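Local coordinates for 2-dehydropantoate 2-reductase (PDB 3EGO), which probably catalyses the NADPH-dependent reduction of 2-dehydropantoate (ketopantoate) to (R)-pantoate, a step in pantothenate biosynthesis, at residues 92-97 with 152-157; 107-112 with 145-150; 23-28 with 156-161. All blocks are in the same frame, centred on the assembly; numbering follows the deposited sequence.

Contact 1 (92-97 with 152-157)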
ATOM      1  N   LYS A  92     -35.803  13.240  23.751  1.00 47.50           N
ATOM      2  CA  LYS A  92     -35.696  11.884  23.279  1.00 45.01           C
ATOM      3  C   LYS A  92     -36.466  11.822  21.970  1.00 43.77           C
ATOM      4  O   LYS A  92     -37.481  12.503  21.813  1.00 40.68           O
ATOM      5  CB  LYS A  92     -36.258  10.894  24.309  1.00 47.81           C
ATOM      6  CG  LYS A  92     -37.760  10.665  24.217  1.00 47.16           C
ATOM      7  N   THR A  93     -35.961  11.038  21.015  1.00 41.05           N
ATOM      8  CA  THR A  93     -36.689  10.843  19.767  1.00 39.00           C
ATOM      9  C   THR A  93     -36.182   9.598  19.065  1.00 36.29           C
ATOM     10  O   THR A  93     -35.452   8.787  19.658  1.00 37.43           O
ATOM     11  CB  THR A  93     -36.592  12.076  18.837  1.00 41.05           C
ATOM     12  OG1 THR A  93     -37.474  11.908  17.721  1.00 39.55           O
ATOM     13  CG2 THR A  93     -35.145  12.277  18.341  1.00 39.83           C
ATOM     14  N   ASN A  94     -36.596   9.437  17.817  1.00 31.95           N
ATOM     15  CA  ASN A  94     -36.150   8.330  16.977  1.00 30.28           C
ATOM     16  C   ASN A  94     -34.908   8.801  16.229  1.00 30.75           C
ATOM     17  O   ASN A  94     -34.927   9.892  15.664  1.00 29.12           O
ATOM     18  CB  ASN A  94     -37.234   8.003  15.954  1.00 29.07           C
ATOM     19  CG  ASN A  94     -38.582   7.655  16.606  1.00 31.66           C
ATOM     20  OD1 ASN A  94     -38.617   6.907  17.578  1.00 34.34           O
ATOM     21  ND2 ASN A  94     -39.691   8.182  16.052  1.00 29.29           N
ATOM     22  N   ILE A  95     -33.859   7.982  16.215  1.00 31.03           N
ATOM     23  CA  ILE A  95     -32.664   8.288  15.436  1.00 30.45           C
ATOM     24  C   ILE A  95     -32.371   7.098  14.598  1.00 29.65           C
ATOM     25  O   ILE A  95     -32.241   5.990  15.136  1.00 27.87           O
ATOM     26  CB  ILE A  95     -31.423   8.479  16.295  1.00 30.29           C
ATOM     27  CG1 ILE A  95     -31.733   9.305  17.537  1.00 30.20           C
ATOM     28  CG2 ILE A  95     -30.287   9.138  15.453  1.00 26.19           C
ATOM     29  CD1 ILE A  95     -32.021  10.749  17.287  1.00 35.54           C
ATOM     30  N   LEU A  96     -32.262   7.319  13.281  1.00 27.22           N
ATOM     31  CA  LEU A  96     -31.886   6.252  12.351  1.00 22.45           C
ATOM     32  C   LEU A  96     -30.459   6.464  11.852  1.00 26.53           C
ATOM     33  O   LEU A  96     -30.210   7.427  11.177  1.00 22.41           O
ATOM     34  CB  LEU A  96     -32.844   6.196  11.145  1.00 23.29           C
ATOM     35  CG  LEU A  96     -32.533   5.167  10.049  1.00 24.84           C
ATOM     36  CD1 LEU A  96     -32.481   3.738  10.623  1.00 19.69           C
ATOM     37  CD2 LEU A  96     -33.572   5.270   8.867  1.00 26.31           C
ATOM     38  N   PHE A  97     -29.519   5.582  12.202  1.00 27.04           N
ATOM     39  CA  PHE A  97     -28.123   5.719  11.731  1.00 26.15           C
ATOM     40  C   PHE A  97     -27.891   5.005  10.417  1.00 25.42           C
ATOM     41  O   PHE A  97     -28.127   3.803  10.324  1.00 23.73           O
ATOM     42  CB  PHE A  97     -27.174   5.141  12.786  1.00 26.28           C
ATOM     43  CG  PHE A  97     -27.081   5.972  14.005  1.00 27.65           C
ATOM     44  CD1 PHE A  97     -26.137   6.989  14.085  1.00 31.74           C
ATOM     45  CD2 PHE A  97     -27.953   5.771  15.077  1.00 36.17           C
ATOM     46  CE1 PHE A  97     -26.052   7.803  15.223  1.00 31.41           C
ATOM     47  CE2 PHE A  97     -27.877   6.560  16.224  1.00 33.92           C
ATOM     48  CZ  PHE A  97     -26.933   7.590  16.299  1.00 37.13           C
ATOM     49  N   PRO A 152     -40.126  -1.058  16.657  1.00 32.21           N
ATOM     50  CA  PRO A 152     -40.132  -0.825  15.215  1.00 30.00           C
ATOM     51  C   PRO A 152     -41.348  -0.032  14.789  1.00 32.44           C
ATOM     52  O   PRO A 152     -41.257   0.814  13.885  1.00 32.23           O
ATOM     53  CB  PRO A 152     -40.202  -2.228  14.616  1.00 32.11           C
ATOM     54  CG  PRO A 152     -39.864  -3.166  15.720  1.00 35.29           C
ATOM     55  CD  PRO A 152     -40.136  -2.487  17.007  1.00 33.62           C
ATOM     56  N   ASP A 153     -42.480  -0.270  15.454  1.00 30.14           N
ATOM     57  CA  ASP A 153     -43.734   0.342  15.011  1.00 34.56           C
ATOM     58  C   ASP A 153     -43.644   1.859  15.041  1.00 31.69           C
ATOM     59  O   ASP A 153     -44.326   2.527  14.287  1.00 31.66           O
ATOM     60  CB  ASP A 153     -44.924  -0.165  15.834  1.00 35.16           C
ATOM     61  CG  ASP A 153     -45.330  -1.579  15.449  1.00 43.80           C
ATOM     62  OD1 ASP A 153     -44.939  -2.074  14.343  1.00 42.06           O
ATOM     63  OD2 ASP A 153     -46.062  -2.182  16.258  1.00 52.12           O
ATOM     64  N   ARG A 154     -42.773   2.396  15.890  1.00 31.91           N
ATOM     65  CA  ARG A 154     -42.564   3.848  15.932  1.00 34.19           C
ATOM     66  C   ARG A 154     -42.314   4.495  14.564  1.00 33.12           C
ATOM     67  O   ARG A 154     -42.660   5.653  14.358  1.00 34.78           O
ATOM     68  CB  ARG A 154     -41.440   4.226  16.919  1.00 34.20           C
ATOM     69  CG  ARG A 154     -41.904   4.325  18.359  1.00 33.18           C
ATOM     70  CD  ARG A 154     -40.780   4.676  19.331  1.00 36.31           C
ATOM     71  NE  ARG A 154     -40.372   6.081  19.321  1.00 40.29           N
ATOM     72  CZ  ARG A 154     -41.044   7.076  19.904  1.00 47.99           C
ATOM     73  NH1 ARG A 154     -42.211   6.846  20.504  1.00 45.63           N
ATOM     74  NH2 ARG A 154     -40.560   8.314  19.865  1.00 50.82           N
ATOM     75  N   LEU A 155     -41.738   3.753  13.623  1.00 32.57           N
ATOM     76  CA  LEU A 155     -41.480   4.331  12.302  1.00 35.51           C
ATOM     77  C   LEU A 155     -42.539   4.050  11.237  1.00 35.35           C
ATOM     78  O   LEU A 155     -42.340   4.411  10.072  1.00 34.77           O
ATOM     79  CB  LEU A 155     -40.110   3.924  11.787  1.00 31.75           C
ATOM     80  CG  LEU A 155     -38.940   4.257  12.712  1.00 32.22           C
ATOM     81  CD1 LEU A 155     -37.643   3.951  12.024  1.00 27.51           C
ATOM     82  CD2 LEU A 155     -38.972   5.712  13.250  1.00 30.03           C
ATOM     83  N   ASN A 156     -43.659   3.434  11.645  1.00 35.84           N
ATOM     84  CA  ASN A 156     -44.726   2.998  10.727  1.00 34.66           C
ATOM     85  C   ASN A 156     -45.344   4.133   9.954  1.00 33.29           C
ATOM     86  O   ASN A 156     -45.498   4.041   8.737  1.00 36.18           O
ATOM     87  CB  ASN A 156     -45.887   2.308  11.495  1.00 37.25           C
ATOM     88  CG  ASN A 156     -45.581   0.866  11.903  1.00 43.04           C
ATOM     89  OD1 ASN A 156     -44.571   0.277  11.496  1.00 44.71           O
ATOM     90  ND2 ASN A 156     -46.482   0.282  12.716  1.00 48.56           N
ATOM     91  N   ILE A 157     -45.726   5.191  10.658  1.00 33.01           N
ATOM     92  CA  ILE A 157     -46.403   6.297  10.008  1.00 34.28           C
ATOM     93  C   ILE A 157     -45.374   7.018   9.176  1.00 33.51           C
ATOM     94  O   ILE A 157     -45.626   7.319   8.005  1.00 34.94           O
ATOM     95  CB  ILE A 157     -47.142   7.231  11.013  1.00 33.95           C
ATOM     96  CG1 ILE A 157     -48.304   6.486  11.669  1.00 37.85           C
ATOM     97  CG2 ILE A 157     -47.701   8.450  10.313  1.00 34.01           C
ATOM     98  CD1 ILE A 157     -48.917   7.241  12.860  1.00 39.63           C
TER
HETATM   99  O   HOH W   1     -42.544   7.648  16.421  1.00 36.54           O

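Contact 2 (107-112 with 145-150)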
ATOM      1  N   ASP A 107     -19.965   2.627  19.541  1.00 49.27           N
ATOM      2  CA  ASP A 107     -20.445   3.838  20.214  1.00 51.16           C
ATOM      3  C   ASP A 107     -21.879   3.691  20.729  1.00 51.21           C
ATOM      4  O   ASP A 107     -22.207   4.132  21.832  1.00 48.97           O
ATOM      5  CB  ASP A 107     -20.360   5.049  19.273  1.00 52.98           C
ATOM      6  CG  ASP A 107     -19.099   5.037  18.399  1.00 58.53           C
ATOM      7  OD1 ASP A 107     -18.236   4.141  18.577  1.00 60.07           O
ATOM      8  OD2 ASP A 107     -18.982   5.921  17.518  1.00 61.31           O
ATOM      9  N   LEU A 108     -22.736   3.072  19.920  1.00 50.42           N
ATOM     10  CA  LEU A 108     -24.140   2.864  20.284  1.00 50.75           C
ATOM     11  C   LEU A 108     -24.355   1.843  21.392  1.00 52.71           C
ATOM     12  O   LEU A 108     -25.285   1.977  22.181  1.00 52.05           O
ATOM     13  CB  LEU A 108     -24.942   2.388  19.072  1.00 49.34           C
ATOM     14  CG  LEU A 108     -25.024   3.286  17.856  1.00 42.06           C
ATOM     15  CD1 LEU A 108     -25.910   2.639  16.827  1.00 41.57           C
ATOM     16  CD2 LEU A 108     -25.534   4.614  18.253  1.00 31.90           C
ATOM     17  N   LYS A 109     -23.525   0.803  21.399  1.00 56.79           N
ATOM     18  CA  LYS A 109     -23.612  -0.282  22.368  1.00 61.43           C
ATOM     19  C   LYS A 109     -23.734   0.253  23.789  1.00 64.07           C
ATOM     20  O   LYS A 109     -24.606  -0.163  24.555  1.00 65.62           O
ATOM     21  CB  LYS A 109     -22.352  -1.140  22.288  1.00 61.74           C
ATOM     22  CG  LYS A 109     -22.607  -2.626  22.299  1.00 64.52           C
ATOM     23  CD  LYS A 109     -22.758  -3.147  20.880  1.00 66.12           C
ATOM     24  CE  LYS A 109     -23.059  -4.631  20.876  1.00 69.33           C
ATOM     25  NZ  LYS A 109     -22.534  -5.302  19.652  1.00 71.84           N
ATOM     26  N   ASP A 110     -22.826   1.159  24.138  1.00 67.22           N
ATOM     27  CA  ASP A 110     -22.796   1.760  25.463  1.00 69.32           C
ATOM     28  C   ASP A 110     -23.248   3.199  25.351  1.00 68.70           C
ATOM     29  O   ASP A 110     -22.495   4.125  25.658  1.00 69.80           O
ATOM     30  CB  ASP A 110     -21.377   1.724  26.033  1.00 70.09           C
ATOM     31  CG  ASP A 110     -20.697   0.391  25.814  1.00 74.53           C
ATOM     32  OD1 ASP A 110     -21.290  -0.652  26.177  1.00 77.60           O
ATOM     33  OD2 ASP A 110     -19.567   0.392  25.281  1.00 77.80           O
ATOM     34  N   TRP A 111     -24.469   3.397  24.881  1.00 66.85           N
ATOM     35  CA  TRP A 111     -24.997   4.745  24.811  1.00 64.69           C
ATOM     36  C   TRP A 111     -26.232   4.852  25.687  1.00 64.81           C
ATOM     37  O   TRP A 111     -27.292   4.309  25.371  1.00 65.55           O
ATOM     38  CB  TRP A 111     -25.280   5.183  23.359  1.00 62.05           C
ATOM     39  CG  TRP A 111     -25.440   6.668  23.234  1.00 58.30           C
ATOM     40  CD1 TRP A 111     -24.892   7.610  24.050  1.00 57.99           C
ATOM     41  CD2 TRP A 111     -26.177   7.387  22.234  1.00 58.94           C
ATOM     42  NE1 TRP A 111     -25.254   8.867  23.638  1.00 54.23           N
ATOM     43  CE2 TRP A 111     -26.038   8.761  22.521  1.00 57.61           C
ATOM     44  CE3 TRP A 111     -26.949   7.005  21.129  1.00 57.25           C
ATOM     45  CZ2 TRP A 111     -26.640   9.754  21.747  1.00 58.68           C
ATOM     46  CZ3 TRP A 111     -27.550   7.997  20.361  1.00 54.86           C
ATOM     47  CH2 TRP A 111     -27.388   9.351  20.671  1.00 56.25           C
ATOM     48  N   HIS A 112     -26.070   5.546  26.807  1.00 64.07           N
ATOM     49  CA  HIS A 112     -27.157   5.765  27.727  1.00 62.66           C
ATOM     50  C   HIS A 112     -27.949   6.991  27.296  1.00 61.96           C
ATOM     51  O   HIS A 112     -27.538   8.114  27.555  1.00 62.01           O
ATOM     52  CB  HIS A 112     -26.622   5.934  29.155  1.00 62.84           C
ATOM     53  CG  HIS A 112     -27.627   5.609  30.212  1.00 62.21           C
ATOM     54  ND1 HIS A 112     -28.194   4.358  30.338  1.00 61.29           N
ATOM     55  CD2 HIS A 112     -28.179   6.372  31.186  1.00 63.32           C
ATOM     56  CE1 HIS A 112     -29.052   4.365  31.343  1.00 60.12           C
ATOM     57  NE2 HIS A 112     -29.060   5.574  31.876  1.00 60.38           N
ATOM     58  N   SER A 145     -33.464  -1.642  10.777  1.00 24.07           N
ATOM     59  CA  SER A 145     -33.811  -2.568  11.865  1.00 26.16           C
ATOM     60  C   SER A 145     -33.845  -1.774  13.142  1.00 25.87           C
ATOM     61  O   SER A 145     -33.227  -0.705  13.204  1.00 27.55           O
ATOM     62  CB  SER A 145     -32.728  -3.620  12.013  1.00 27.45           C
ATOM     63  OG  SER A 145     -32.533  -4.314  10.798  1.00 34.98           O
ATOM     64  N   ALA A 146     -34.530  -2.273  14.179  1.00 27.16           N
ATOM     65  CA  ALA A 146     -34.416  -1.706  15.523  1.00 26.17           C
ATOM     66  C   ALA A 146     -33.091  -2.081  16.198  1.00 25.34           C
ATOM     67  O   ALA A 146     -32.635  -3.222  16.125  1.00 29.60           O
ATOM     68  CB  ALA A 146     -35.625  -2.208  16.466  1.00 30.91           C
ATOM     69  N   PHE A 147     -32.474  -1.141  16.877  1.00 28.64           N
ATOM     70  CA  PHE A 147     -31.238  -1.483  17.585  1.00 32.76           C
ATOM     71  C   PHE A 147     -31.601  -1.565  19.068  1.00 33.48           C
ATOM     72  O   PHE A 147     -32.306  -0.714  19.612  1.00 35.55           O
ATOM     73  CB  PHE A 147     -30.128  -0.460  17.318  1.00 31.56           C
ATOM     74  CG  PHE A 147     -28.809  -0.762  17.995  1.00 35.27           C
ATOM     75  CD1 PHE A 147     -27.879  -1.621  17.422  1.00 35.48           C
ATOM     76  CD2 PHE A 147     -28.483  -0.156  19.193  1.00 34.12           C
ATOM     77  CE1 PHE A 147     -26.636  -1.866  18.051  1.00 34.75           C
ATOM     78  CE2 PHE A 147     -27.257  -0.419  19.818  1.00 39.41           C
ATOM     79  CZ  PHE A 147     -26.346  -1.273  19.245  1.00 34.12           C
ATOM     80  N   ASP A 148     -31.104  -2.606  19.702  1.00 38.88           N
ATOM     81  CA  ASP A 148     -31.373  -2.836  21.097  1.00 41.18           C
ATOM     82  C   ASP A 148     -32.889  -2.968  21.237  1.00 40.77           C
ATOM     83  O   ASP A 148     -33.509  -3.710  20.487  1.00 38.75           O
ATOM     84  CB  ASP A 148     -30.820  -1.691  21.937  1.00 42.57           C
ATOM     85  CG  ASP A 148     -30.535  -2.115  23.368  1.00 52.08           C
ATOM     86  OD1 ASP A 148     -30.486  -3.341  23.619  1.00 54.02           O
ATOM     87  OD2 ASP A 148     -30.370  -1.230  24.236  1.00 54.53           O
ATOM     88  N   ASP A 149     -33.479  -2.215  22.154  1.00 40.60           N
ATOM     89  CA  ASP A 149     -34.872  -2.442  22.500  1.00 43.61           C
ATOM     90  C   ASP A 149     -35.816  -1.409  21.893  1.00 44.05           C
ATOM     91  O   ASP A 149     -36.839  -1.065  22.496  1.00 43.86           O
ATOM     92  CB  ASP A 149     -35.027  -2.429  24.021  1.00 45.33           C
ATOM     93  N   ALA A 150     -35.478  -0.891  20.717  1.00 41.19           N
ATOM     94  CA  ALA A 150     -36.360   0.083  20.105  1.00 35.98           C
ATOM     95  C   ALA A 150     -37.551  -0.592  19.430  1.00 32.41           C
ATOM     96  O   ALA A 150     -37.438  -1.666  18.827  1.00 29.75           O
ATOM     97  CB  ALA A 150     -35.596   1.020  19.126  1.00 35.75           C
TER

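Contact 3 (23-28 with 156-161)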
ATOM      1  N   LEU A  23     -41.069  14.701   0.097  1.00 26.16           N
ATOM      2  CA  LEU A  23     -42.316  14.463  -0.635  1.00 27.99           C
ATOM      3  C   LEU A  23     -43.487  14.151   0.271  1.00 28.95           C
ATOM      4  O   LEU A  23     -44.617  14.250  -0.167  1.00 30.05           O
ATOM      5  CB  LEU A  23     -42.186  13.328  -1.668  1.00 26.52           C
ATOM      6  CG  LEU A  23     -41.110  13.499  -2.754  1.00 31.64           C
ATOM      7  CD1 LEU A  23     -40.985  12.210  -3.533  1.00 29.97           C
ATOM      8  CD2 LEU A  23     -41.460  14.613  -3.701  1.00 35.44           C
ATOM      9  N   TYR A  24     -43.196  13.786   1.528  1.00 30.41           N
ATOM     10  CA  TYR A  24     -44.193  13.330   2.466  1.00 31.50           C
ATOM     11  C   TYR A  24     -44.109  14.056   3.772  1.00 31.93           C
ATOM     12  O   TYR A  24     -45.060  14.041   4.547  1.00 35.77           O
ATOM     13  CB  TYR A  24     -44.072  11.810   2.703  1.00 31.54           C
ATOM     14  CG  TYR A  24     -44.403  11.040   1.474  1.00 33.54           C
ATOM     15  CD1 TYR A  24     -43.401  10.655   0.589  1.00 27.80           C
ATOM     16  CD2 TYR A  24     -45.735  10.775   1.130  1.00 31.70           C
ATOM     17  CE1 TYR A  24     -43.701   9.978  -0.552  1.00 30.93           C
ATOM     18  CE2 TYR A  24     -46.040  10.094  -0.029  1.00 35.07           C
ATOM     19  CZ  TYR A  24     -45.012   9.693  -0.865  1.00 35.14           C
ATOM     20  OH  TYR A  24     -45.285   9.039  -2.045  1.00 33.88           O
ATOM     21  N   HIS A  25     -42.978  14.682   4.054  1.00 30.42           N
ATOM     22  CA  HIS A  25     -42.781  15.240   5.371  1.00 31.42           C
ATOM     23  C   HIS A  25     -42.079  16.598   5.321  1.00 31.53           C
ATOM     24  O   HIS A  25     -41.580  16.988   4.292  1.00 31.27           O
ATOM     25  CB  HIS A  25     -41.927  14.315   6.232  1.00 32.31           C
ATOM     26  CG  HIS A  25     -42.473  12.930   6.388  1.00 37.89           C
ATOM     27  ND1 HIS A  25     -43.619  12.658   7.111  1.00 41.64           N
ATOM     28  CD2 HIS A  25     -42.005  11.730   5.953  1.00 35.58           C
ATOM     29  CE1 HIS A  25     -43.849  11.356   7.091  1.00 42.69           C
ATOM     30  NE2 HIS A  25     -42.893  10.771   6.387  1.00 34.65           N
ATOM     31  N   ASP A  26     -42.021  17.278   6.468  1.00 35.00           N
ATOM     32  CA  ASP A  26     -41.194  18.469   6.631  1.00 35.32           C
ATOM     33  C   ASP A  26     -39.723  18.171   6.965  1.00 33.53           C
ATOM     34  O   ASP A  26     -39.384  17.735   8.072  1.00 33.16           O
ATOM     35  CB  ASP A  26     -41.803  19.371   7.710  1.00 39.96           C
ATOM     36  CG  ASP A  26     -43.043  20.086   7.233  1.00 43.74           C
ATOM     37  OD1 ASP A  26     -43.282  20.113   6.007  1.00 56.59           O
ATOM     38  OD2 ASP A  26     -43.766  20.641   8.087  1.00 59.08           O
ATOM     39  N   VAL A  27     -38.835  18.464   6.016  1.00 33.22           N
ATOM     40  CA  VAL A  27     -37.418  18.103   6.156  1.00 30.73           C
ATOM     41  C   VAL A  27     -36.527  19.317   6.354  1.00 29.34           C
ATOM     42  O   VAL A  27     -36.722  20.353   5.726  1.00 29.57           O
ATOM     43  CB  VAL A  27     -36.909  17.320   4.900  1.00 30.34           C
ATOM     44  CG1 VAL A  27     -35.440  17.000   5.019  1.00 30.91           C
ATOM     45  CG2 VAL A  27     -37.726  16.050   4.712  1.00 26.96           C
ATOM     46  N   THR A  28     -35.564  19.156   7.247  1.00 26.01           N
ATOM     47  CA  THR A  28     -34.442  20.062   7.380  1.00 28.27           C
ATOM     48  C   THR A  28     -33.159  19.272   7.234  1.00 28.36           C
ATOM     49  O   THR A  28     -32.983  18.236   7.891  1.00 27.10           O
ATOM     50  CB  THR A  28     -34.409  20.647   8.781  1.00 25.18           C
ATOM     51  OG1 THR A  28     -35.748  21.081   9.132  1.00 30.97           O
ATOM     52  CG2 THR A  28     -33.432  21.826   8.857  1.00 29.15           C
ATOM     53  N   ASN A 156     -43.659   3.434  11.645  1.00 35.84           N
ATOM     54  CA  ASN A 156     -44.726   2.998  10.727  1.00 34.66           C
ATOM     55  C   ASN A 156     -45.344   4.133   9.954  1.00 33.29           C
ATOM     56  O   ASN A 156     -45.498   4.041   8.737  1.00 36.18           O
ATOM     57  CB  ASN A 156     -45.887   2.308  11.495  1.00 37.25           C
ATOM     58  CG  ASN A 156     -45.581   0.866  11.903  1.00 43.04           C
ATOM     59  OD1 ASN A 156     -44.571   0.277  11.496  1.00 44.71           O
ATOM     60  ND2 ASN A 156     -46.482   0.282  12.716  1.00 48.56           N
ATOM     61  N   ILE A 157     -45.726   5.191  10.658  1.00 33.01           N
ATOM     62  CA  ILE A 157     -46.403   6.297  10.008  1.00 34.28           C
ATOM     63  C   ILE A 157     -45.374   7.018   9.176  1.00 33.51           C
ATOM     64  O   ILE A 157     -45.626   7.319   8.005  1.00 34.94           O
ATOM     65  CB  ILE A 157     -47.142   7.231  11.013  1.00 33.95           C
ATOM     66  CG1 ILE A 157     -48.304   6.486  11.669  1.00 37.85           C
ATOM     67  CG2 ILE A 157     -47.701   8.450  10.313  1.00 34.01           C
ATOM     68  CD1 ILE A 157     -48.917   7.241  12.860  1.00 39.63           C
ATOM     69  N   LEU A 158     -44.184   7.220   9.748  1.00 34.46           N
ATOM     70  CA  LEU A 158     -43.129   7.936   9.028  1.00 30.80           C
ATOM     71  C   LEU A 158     -42.886   7.288   7.669  1.00 28.54           C
ATOM     72  O   LEU A 158     -42.853   7.980   6.671  1.00 31.59           O
ATOM     73  CB  LEU A 158     -41.833   8.020   9.844  1.00 30.09           C
ATOM     74  CG  LEU A 158     -41.829   9.057  10.977  1.00 32.97           C
ATOM     75  CD1 LEU A 158     -40.880   8.633  12.082  1.00 29.76           C
ATOM     76  CD2 LEU A 158     -41.490  10.460  10.413  1.00 34.98           C
ATOM     77  N   PHE A 159     -42.730   5.960   7.640  1.00 24.57           N
ATOM     78  CA  PHE A 159     -42.365   5.246   6.448  1.00 27.15           C
ATOM     79  C   PHE A 159     -43.549   4.575   5.758  1.00 31.57           C
ATOM     80  O   PHE A 159     -43.358   3.763   4.862  1.00 30.93           O
ATOM     81  CB  PHE A 159     -41.283   4.190   6.721  1.00 25.68           C
ATOM     82  CG  PHE A 159     -39.967   4.754   7.148  1.00 26.54           C
ATOM     83  CD1 PHE A 159     -39.608   6.070   6.842  1.00 24.71           C
ATOM     84  CD2 PHE A 159     -39.068   3.955   7.877  1.00 28.66           C
ATOM     85  CE1 PHE A 159     -38.361   6.578   7.244  1.00 22.72           C
ATOM     86  CE2 PHE A 159     -37.813   4.445   8.275  1.00 29.03           C
ATOM     87  CZ  PHE A 159     -37.467   5.770   7.959  1.00 29.43           C
ATOM     88  N   GLN A 160     -44.764   4.946   6.146  1.00 34.20           N
ATOM     89  CA  GLN A 160     -45.965   4.354   5.561  1.00 37.96           C
ATOM     90  C   GLN A 160     -46.005   4.515   4.046  1.00 35.33           C
ATOM     91  O   GLN A 160     -46.321   3.568   3.327  1.00 36.63           O
ATOM     92  CB  GLN A 160     -47.235   4.982   6.180  1.00 36.94           C
ATOM     93  CG  GLN A 160     -48.523   4.315   5.669  1.00 43.38           C
ATOM     94  CD  GLN A 160     -49.798   4.918   6.226  1.00 45.74           C
ATOM     95  OE1 GLN A 160     -49.775   5.933   6.939  1.00 49.03           O
ATOM     96  NE2 GLN A 160     -50.934   4.287   5.904  1.00 50.20           N
ATOM     97  N   HIS A 161     -45.700   5.722   3.564  1.00 33.90           N
ATOM     98  CA  HIS A 161     -45.754   6.013   2.141  1.00 33.17           C
ATOM     99  C   HIS A 161     -44.446   6.563   1.598  1.00 31.70           C
ATOM    100  O   HIS A 161     -43.926   7.564   2.110  1.00 30.60           O
ATOM    101  CB  HIS A 161     -46.882   7.008   1.868  1.00 35.28           C
ATOM    102  CG  HIS A 161     -48.243   6.418   2.072  1.00 41.86           C
ATOM    103  ND1 HIS A 161     -49.177   6.971   2.920  1.00 44.56           N
ATOM    104  CD2 HIS A 161     -48.811   5.301   1.554  1.00 42.99           C
ATOM    105  CE1 HIS A 161     -50.272   6.229   2.905  1.00 42.40           C
ATOM    106  NE2 HIS A 161     -50.075   5.210   2.088  1.00 49.59           N
TER

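Contact 1 (92-97 with 152-157)
The guanidinium group of Arg154 meets Asn94 OD1 at its edge, while a bridging water lies over the centre of one of its faces, 3.8 Å above the plane. The contact belongs to the Rossmann-type NADP-binding domain: Asn94 opens strand 94-97, which runs parallel between strands 70-73 and 116-128, and Arg154 reaches it from the loop that follows strand 142-146. The amide and guanidinium planes stand 65° apart, so the two groups do not pair flat. Instead Arg154 NE gives one short bond to a lone pair of Asn94 OD1, 2.6 Å long with an N-H...O angle of 155°, in the carbonyl plane and slightly tilted from that of the guanidinium. Arg154 NH2 adds a weak second bond to the same oxygen at 3.3 Å. A bend at the third torsion of Arg154 (chi3 76°) turns the NE edge toward the amide. Asparagine suits the place because its amide both accepts and donates: while OD1 takes the arginine, ND2 donates to the water, which in turn donates to the carbonyl oxygen of Arg154. Asn94 ND2 also makes a weak bond to Asp69 O, just before strand 70-73. Side chain and backbone of Arg154 are thus both tied to one buried amide, whose carbonyl the positive charge would probably polarise. Leu155 supplies the apolar part, lying alongside Asn94 with the two side chains running antiparallel, its CD2 methyl 3.9 Å from Asn94 CB and 3.8 Å from Asn94 ND2.

Contact 2 (107-112 with 145-150)
Leu108, in the last turn of helix 103-109, points toward Phe147 and makes the closest approach, its CB lying 3.7 Å from Phe147 CE2 and 3.9 Å from Phe147 CZ. CB carries the close contact, while the CD1 methyl lies more loosely over one face of the ring. A branched aliphatic residue suits this position, since it also packs against Ile117 and Val119 of strand 116-128 and Phe84 of helix 80-86. Lys109 follows with its side chain starting away from Phe147, yet its backbone N comes within 4.1 Å of Phe147 CZ, obliquely to the ring. The aliphatic carbon Lys109 CD is 4.4 Å from the same CZ, at the exposed margin of the contact, where one methylene of the long chain lies loosely beside the ring. Further on, the chain leaves the helix. Trp111 N makes a weak 3.2 Å bond to Leu108 O, and the indole of Trp111 meets Phe84 edge-to-face and packs on Ile117.

Across the contact, Phe147 holds CG anti to its own backbone N (chi1 -179°), which sends the ring from the end region of strand 142-146 toward the helix. The chain then reverses in a type II' turn from Phe147 to Ala150, with Asp148 at the positive phi (60°) that this turn demands. The ring of Phe147 also meets that of Trp174. Altogether this is the packing of a Rossmann-type beta-alpha-beta crossover: helix 103-109 links strands 94-97 and 116-128 and lies on the sheet, while Phe147, close to the end of strand 142-146, which runs antiparallel to 116-128, packs against the last turn of the helix.

Contact 3 (23-28 with 156-161)
Both Tyr24 and His25 turn CG away from the carbonyl carbon and beside the backbone N (chi1 -66° and -57°), and this carries their rings from the lead-in to strand 26-30 across to Leu158 and His161. Strand 26-30 belongs to the mixed sheet of the Rossmann-type domain, where it pairs in parallel with strand 4-8, and the partner is the long loop between strands 142-146 and 168-170. Histidine suits its place as a flat group with an N-H at its rim: His25 NE2 donates to Leu158 O over 2.8 Å at an N-H...O angle of 154°, lying in the carbonyl plane on a lone pair, with the oxygen in the plane of the imidazole. The ring is also held between two aliphatic groups, with Tyr24 CB 3.8 Å above one face and Leu158 CD2 4.1 Å from the opposite one, both toward the rim. Leu158 itself packs on Ile5 of strand 4-8, so a leucine can fill the space beside the ring while its backbone oxygen takes the bond. Replacing His25 with an alanine would leave Leu158 O without this N-H and would probably open a gap between Tyr24 CB and the leucine methyl. A type I turn from Ile157 to Gln160, closed by Gln160 N to Ile157 O, then brings His161 round to Tyr24. The two side chains stand roughly perpendicular, with His161 CB 3.7 Å from Tyr24 CE2, and the flat tyrosine ring offers a broad face to His161 O, which rests over its centre, 3.4 Å above the plane.

In the fold
From the N terminus, segment 23-28 comes first, and contact 3 closes the widest loop, its segments 128 residues apart at the closest ends. Contact 1, from 92-97 to 152-157, closes a shorter loop that ends on the same stretch as contact 3, with Asn156 and Ile157 in common; contact 2, joining 107-112 to 145-150, is nested inside both. Contacts 1 and 3 also touch through Leu96 and Phe159, and contacts 1 and 2 meet where Phe97 packs on Leu108 and Trp111. Contacts 1 and 3 tie the loop after strand 142-146 to strand 94-97 and to the lead-in of strand 26-30, while contact 2 joins the end region of strand 142-146 to helix 103-109; all three reach the same mixed sheet.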